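Local coordinates for major capsid protein (Faustovirus, PDB 5J7O), which forms the trimeric double jelly-roll building block from which the outer capsid shell of this large DNA virus is probably assembled, at residues A432-Q437 with Y593-S598; I447-R452 with E522-V527. All blocks are in the same frame, centred on the assembly; numbering follows the deposited sequence.

Contact 1: residues A432-Q437 with Y593-S598; sequences ADQVLQ and YIEYTS
Ala432 to Leu436 and Tyr593 to Thr597 run antiparallel as neighbouring strands of a four-stranded sheet in one jelly roll of this double jelly-roll protein, their short axes 4.6 Å apart at closest. Two hydrogen-bonded pairs, Asp433 with Tyr596 and Val435 with Ile594, alternate with the non-hydrogen-bonded pairs Ala432–Thr597, Gln434–Glu595 and Leu436–Tyr593. Alternation along each strand sorts the side chains, and the register pairs them. Val435, Ile594 and Tyr596 lie on the face turned to strands 415-428, 444-453 and 607-620, the sandwich interior; Gln434, Glu595, Leu436 and Tyr593 occupy the other.

On that other face, Leu436 CG stands anti to its backbone N (chi1 175°) and carries CD1 over one face of the Tyr593 ring, 4.0 Å from its centroid, a CH-pi contact displaced toward the rim. Leu436 CB separately meets ring atom CE2. Next along, the aliphatic parts of Gln434 and Glu595 touch, CG to CG at 3.6 Å, with amide and carboxylate planes nearly perpendicular; Glu595 OE2 continues to a salt bridge with Arg528. On the inner face, the Tyr596 ring passes across the partner strand: Asp433 N lies over one ring face, Asp433 CB sits 3.5 Å from CE2, and OH bonds to Asn430 O.

Where the strand ends, Gln437 turns back on it. Its amide carbon packs on Ile594 CD1, and its OE1 is hydrogen-bonded to Gln439 NE2 and Ser611 OG. Val435 O accepts from both Ile594 N and Gln437 NE2, which come from opposite faces of its carbonyl plane, the latter at 3.1 Å.

Contact 2: residues I447-R452 with E522-V527; sequences IYLGLR and ETLDTV
Leu451, on one sheet of the jelly-roll sandwich, meets Thr523 and Leu524 in the turn that leads into the facing sheet, and its side chain can be followed outward atom by atom. CB comes first: it lies 3.4 Å from Thr523 OG1 and also touches Leu524 CD2. CG, anti to the backbone N (chi1 -172°), passes beside the threonine, near OG1 and CB. At the tip, CD2 packs on Leu524 CD2 at 3.7 Å and rests against the backbone oxygen of Thr523, so Thr523 and Leu524 both border the chain from CB to CD2.

The polar part is compact. Thr523 OG1 donates to Leu451 O at 2.6 Å, in the carbonyl plane and on a lone pair. A water ties the same two residues together again, accepting from Leu451 N at 2.8 Å and donating to Thr523 OG1. Both backbone polar atoms of this strand residue are thereby engaged from the turn, the N through the water and the O directly.

Farther along, the contact becomes apolar. Leu449 and Val527 reach toward each other tip to tip, CD2 to CG2 at 3.8 Å, while Leu524 CD1 approaches Leu449 CD2 and the CA of Gly450.

The surroundings close this buried layer. Strand 607-620 contributes Cys607 and Leu609 against Leu451; Ile594 and Tyr596 of strand 592-597 touch Leu449 and Leu524, respectively; and Leu567 of strand 567-570 meets Leu449, Leu524 and Val527.

Overall arrangement
The two contacts illustrate how a jelly roll is built: contact 1 joins strands within one sheet, and contact 2 joins that sheet to the one facing it. Their centres lie 10 Å apart. Along the chain the order is 432-437, 447-452, 522-527, 593-598, so contact 2 is nested inside the loop closed by contact 1. Strands 592-597 and 526-531 are sheet neighbours, and strand 444-453 belongs to the facing sheet. The contacts also touch, Ser598 OG probably bonding to Thr523 O and Thr597 OG1 to Thr526 OG1. Within each contact the partners are distant in sequence, yet all four segments converge on one sandwich core of the capsid-protein fold.

Contact 1: residues A432-Q437 with Y593-S598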
loop_
_atom_site.group_PDB
_atom_site.type_symbol
_atom_site.label_atom_id
_atom_site.label_comp_id
_atom_site.label_asym_id
_atom_site.label_seq_id
_atom_site.Cartn_x
_atom_site.Cartn_y
_atom_site.Cartn_z
ATOM N N ALA B 432 16.701 12.185 -30.538
ATOM C CA ALA B 432 16.981 10.773 -30.748
ATOM C C ALA B 432 18.474 10.615 -30.980
ATOM O O ALA B 432 19.080 11.414 -31.700
ATOM C CB ALA B 432 16.193 10.212 -31.937
ATOM N N ASP B 433 19.065 9.591 -30.368
ATOM C CA ASP B 433 20.503 9.409 -30.488
ATOM C C ASP B 433 20.867 7.963 -30.185
ATOM O O ASP B 433 20.096 7.218 -29.575
ATOM C CB ASP B 433 21.267 10.358 -29.558
ATOM C CG ASP B 433 22.701 10.578 -30.001
ATOM O OD1 ASP B 433 23.154 9.868 -30.923
ATOM O OD2 ASP B 433 23.375 11.457 -29.424
ATOM N N GLN B 434 22.066 7.588 -30.625
ATOM C CA GLN B 434 22.632 6.259 -30.422
ATOM C C GLN B 434 23.901 6.441 -29.601
ATOM O O GLN B 434 24.881 7.017 -30.085
ATOM C CB GLN B 434 22.924 5.573 -31.757
ATOM C CG GLN B 434 21.777 5.632 -32.767
ATOM C CD GLN B 434 21.659 6.982 -33.455
ATOM O OE1 GLN B 434 22.656 7.561 -33.888
ATOM N NE2 GLN B 434 20.438 7.497 -33.545
ATOM N N VAL B 435 23.883 5.959 -28.362
ATOM C CA VAL B 435 24.898 6.295 -27.371
ATOM C C VAL B 435 25.761 5.065 -27.123
ATOM O O VAL B 435 25.299 4.077 -26.539
ATOM C CB VAL B 435 24.263 6.800 -26.068
ATOM C CG1 VAL B 435 25.336 7.268 -25.099
ATOM C CG2 VAL B 435 23.274 7.916 -26.369
ATOM N N LEU B 436 27.017 5.128 -27.559
ATOM C CA LEU B 436 27.969 4.069 -27.253
ATOM C C LEU B 436 28.224 4.015 -25.753
ATOM O O LEU B 436 28.438 5.047 -25.109
ATOM C CB LEU B 436 29.283 4.296 -28.002
ATOM C CG LEU B 436 30.412 3.316 -27.671
ATOM C CD1 LEU B 436 30.105 1.923 -28.204
ATOM C CD2 LEU B 436 31.747 3.817 -28.202
ATOM N N GLN B 437 28.197 2.808 -25.197
ATOM C CA GLN B 437 28.371 2.593 -23.762
ATOM C C GLN B 437 29.822 2.185 -23.524
ATOM O O GLN B 437 30.164 1.002 -23.521
ATOM C CB GLN B 437 27.388 1.544 -23.255
ATOM C CG GLN B 437 25.935 1.878 -23.558
ATOM C CD GLN B 437 25.459 3.107 -22.813
ATOM O OE1 GLN B 437 25.697 3.246 -21.616
ATOM N NE2 GLN B 437 24.792 4.011 -23.522
ATOM N N TYR B 593 25.573 -0.269 -27.948
ATOM C CA TYR B 593 24.806 0.943 -28.208
ATOM C C TYR B 593 23.413 0.833 -27.609
ATOM O O TYR B 593 22.736 -0.186 -27.777
ATOM C CB TYR B 593 24.699 1.221 -29.711
ATOM C CG TYR B 593 25.984 1.723 -30.325
ATOM C CD1 TYR B 593 26.960 0.836 -30.754
ATOM C CD2 TYR B 593 26.219 3.083 -30.475
ATOM C CE1 TYR B 593 28.138 1.289 -31.315
ATOM C CE2 TYR B 593 27.392 3.546 -31.035
ATOM C CZ TYR B 593 28.349 2.645 -31.453
ATOM O OH TYR B 593 29.520 3.101 -32.013
ATOM N N ILE B 594 22.994 1.888 -26.913
ATOM C CA ILE B 594 21.619 2.062 -26.465
ATOM C C ILE B 594 21.033 3.223 -27.254
ATOM O O ILE B 594 21.533 4.353 -27.174
ATOM C CB ILE B 594 21.536 2.325 -24.953
ATOM C CG1 ILE B 594 22.048 1.117 -24.167
ATOM C CG2 ILE B 594 20.109 2.665 -24.549
ATOM C CD1 ILE B 594 22.046 1.321 -22.667
ATOM N N GLU B 595 19.985 2.949 -28.022
ATOM C CA GLU B 595 19.360 3.938 -28.889
ATOM C C GLU B 595 18.006 4.327 -28.317
ATOM O O GLU B 595 17.229 3.460 -27.905
ATOM C CB GLU B 595 19.204 3.395 -30.309
ATOM C CG GLU B 595 20.489 2.831 -30.886
ATOM C CD GLU B 595 20.303 2.264 -32.276
ATOM O OE1 GLU B 595 21.250 1.634 -32.793
ATOM O OE2 GLU B 595 19.210 2.448 -32.853
ATOM N N TYR B 596 17.726 5.628 -28.295
ATOM C CA TYR B 596 16.492 6.146 -27.728
ATOM C C TYR B 596 15.848 7.128 -28.695
ATOM O O TYR B 596 16.508 7.714 -29.557
ATOM C CB TYR B 596 16.741 6.848 -26.383
ATOM C CG TYR B 596 17.407 8.202 -26.521
ATOM C CD1 TYR B 596 16.652 9.365 -26.646
ATOM C CD2 TYR B 596 18.790 8.317 -26.532
ATOM C CE1 TYR B 596 17.254 10.597 -26.782
ATOM C CE2 TYR B 596 19.402 9.549 -26.662
ATOM C CZ TYR B 596 18.629 10.685 -26.787
ATOM O OH TYR B 596 19.232 11.914 -26.918
ATOM N N THR B 597 14.541 7.307 -28.528
ATOM C CA THR B 597 13.807 8.411 -29.126
ATOM C C THR B 597 13.026 9.107 -28.023
ATOM O O THR B 597 12.512 8.453 -27.109
ATOM C CB THR B 597 12.860 7.943 -30.239
ATOM O OG1 THR B 597 12.130 6.791 -29.799
ATOM C CG2 THR B 597 13.644 7.598 -31.494
ATOM N N SER B 598 12.948 10.432 -28.103
ATOM C CA SER B 598 12.382 11.236 -27.032
ATOM C C SER B 598 11.397 12.250 -27.593
ATOM O O SER B 598 11.631 12.840 -28.651
ATOM C CB SER B 598 13.482 11.967 -26.252
ATOM O OG SER B 598 12.935 12.732 -25.192
#

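Contact 2: residues I447-R452 with E522-V527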
loop_
_atom_site.group_PDB
_atom_site.type_symbol
_atom_site.label_atom_id
_atom_site.label_comp_id
_atom_site.label_asym_id
_atom_site.label_seq_id
_atom_site.Cartn_x
_atom_site.Cartn_y
_atom_site.Cartn_z
ATOM N N ILE B 447 20.926 -3.759 -17.237
ATOM C CA ILE B 447 21.283 -2.344 -17.257
ATOM C C ILE B 447 20.088 -1.524 -16.786
ATOM O O ILE B 447 18.988 -1.653 -17.333
ATOM C CB ILE B 447 21.718 -1.880 -18.664
ATOM C CG1 ILE B 447 22.927 -2.679 -19.154
ATOM C CG2 ILE B 447 22.022 -0.389 -18.669
ATOM C CD1 ILE B 447 23.364 -2.333 -20.562
ATOM N N TYR B 448 20.304 -0.679 -15.778
ATOM C CA TYR B 448 19.312 0.319 -15.402
ATOM C C TYR B 448 19.453 1.529 -16.319
ATOM O O TYR B 448 20.565 2.014 -16.548
ATOM C CB TYR B 448 19.486 0.742 -13.943
ATOM C CG TYR B 448 19.551 -0.390 -12.940
ATOM C CD1 TYR B 448 20.766 -0.794 -12.402
ATOM C CD2 TYR B 448 18.399 -1.042 -12.516
ATOM C CE1 TYR B 448 20.836 -1.820 -11.478
ATOM C CE2 TYR B 448 18.459 -2.072 -11.592
ATOM C CZ TYR B 448 19.680 -2.456 -11.076
ATOM O OH TYR B 448 19.748 -3.478 -10.157
ATOM N N LEU B 449 18.330 2.018 -16.846
ATOM C CA LEU B 449 18.352 3.083 -17.838
ATOM C C LEU B 449 17.401 4.206 -17.447
ATOM O O LEU B 449 16.348 3.974 -16.844
ATOM C CB LEU B 449 17.981 2.556 -19.233
ATOM C CG LEU B 449 18.069 3.560 -20.386
ATOM C CD1 LEU B 449 19.501 4.044 -20.570
ATOM C CD2 LEU B 449 17.525 2.969 -21.676
ATOM N N GLY B 450 17.787 5.427 -17.803
ATOM C CA GLY B 450 16.943 6.586 -17.592
ATOM C C GLY B 450 17.475 7.778 -18.355
ATOM O O GLY B 450 18.662 7.849 -18.688
ATOM N N LEU B 451 16.569 8.714 -18.636
ATOM C CA LEU B 451 16.896 9.975 -19.307
ATOM C C LEU B 451 16.377 11.091 -18.404
ATOM O O LEU B 451 15.238 11.541 -18.545
ATOM C CB LEU B 451 16.290 10.035 -20.708
ATOM C CG LEU B 451 16.693 11.210 -21.603
ATOM C CD1 LEU B 451 18.199 11.248 -21.808
ATOM C CD2 LEU B 451 15.974 11.141 -22.941
ATOM N N ARG B 452 17.221 11.531 -17.473
ATOM C CA ARG B 452 16.798 12.445 -16.422
ATOM C C ARG B 452 16.986 13.888 -16.870
ATOM O O ARG B 452 18.102 14.263 -17.255
ATOM C CB ARG B 452 17.589 12.190 -15.150
ATOM C CG ARG B 452 17.389 13.241 -14.074
ATOM C CD ARG B 452 18.691 13.516 -13.344
ATOM N NE ARG B 452 18.797 12.792 -12.083
ATOM C CZ ARG B 452 19.908 12.724 -11.358
ATOM N NH1 ARG B 452 21.012 13.327 -11.779
ATOM N NH2 ARG B 452 19.917 12.051 -10.218
ATOM N N GLU B 522 7.086 11.409 -19.512
ATOM C CA GLU B 522 8.154 10.489 -19.883
ATOM C C GLU B 522 9.127 11.149 -20.852
ATOM O O GLU B 522 8.726 11.877 -21.765
ATOM C CB GLU B 522 7.571 9.219 -20.506
ATOM C CG GLU B 522 6.771 8.357 -19.539
ATOM C CD GLU B 522 6.155 7.139 -20.208
ATOM O OE1 GLU B 522 6.750 6.621 -21.177
ATOM O OE2 GLU B 522 5.071 6.704 -19.765
ATOM N N THR B 523 10.418 10.895 -20.639
ATOM C CA THR B 523 11.467 11.422 -21.502
ATOM C C THR B 523 11.952 10.416 -22.537
ATOM O O THR B 523 12.629 10.815 -23.490
ATOM C CB THR B 523 12.662 11.898 -20.664
ATOM O OG1 THR B 523 13.115 10.833 -19.818
ATOM C CG2 THR B 523 12.270 13.093 -19.804
ATOM N N LEU B 524 11.626 9.137 -22.378
ATOM C CA LEU B 524 11.999 8.101 -23.330
ATOM C C LEU B 524 10.742 7.543 -23.982
ATOM O O LEU B 524 9.807 7.132 -23.287
ATOM C CB LEU B 524 12.777 6.975 -22.644
ATOM C CG LEU B 524 14.164 7.306 -22.091
ATOM C CD1 LEU B 524 14.675 6.171 -21.218
ATOM C CD2 LEU B 524 15.137 7.582 -23.224
ATOM N N ASP B 525 10.720 7.538 -25.315
ATOM C CA ASP B 525 9.622 6.921 -26.050
ATOM C C ASP B 525 9.929 5.468 -26.396
ATOM O O ASP B 525 9.150 4.569 -26.065
ATOM C CB ASP B 525 9.324 7.714 -27.328
ATOM C CG ASP B 525 8.684 9.059 -27.046
ATOM O OD1 ASP B 525 8.036 9.203 -25.988
ATOM O OD2 ASP B 525 8.827 9.973 -27.886
ATOM N N THR B 526 11.054 5.227 -27.064
ATOM C CA THR B 526 11.467 3.889 -27.457
ATOM C C THR B 526 12.933 3.687 -27.097
ATOM O O THR B 526 13.699 4.646 -26.975
ATOM C CB THR B 526 11.274 3.645 -28.963
ATOM O OG1 THR B 526 12.249 4.394 -29.697
ATOM C CG2 THR B 526 9.879 4.065 -29.412
ATOM N N VAL B 527 13.316 2.423 -26.928
ATOM C CA VAL B 527 14.702 2.053 -26.655
ATOM C C VAL B 527 15.060 0.841 -27.509
ATOM O O VAL B 527 14.249 -0.069 -27.689
ATOM C CB VAL B 527 14.939 1.765 -25.156
ATOM C CG1 VAL B 527 16.333 1.199 -24.923
ATOM C CG2 VAL B 527 14.751 3.031 -24.339
HETATM O O HOH W 1 13.857 8.098 -18.270
#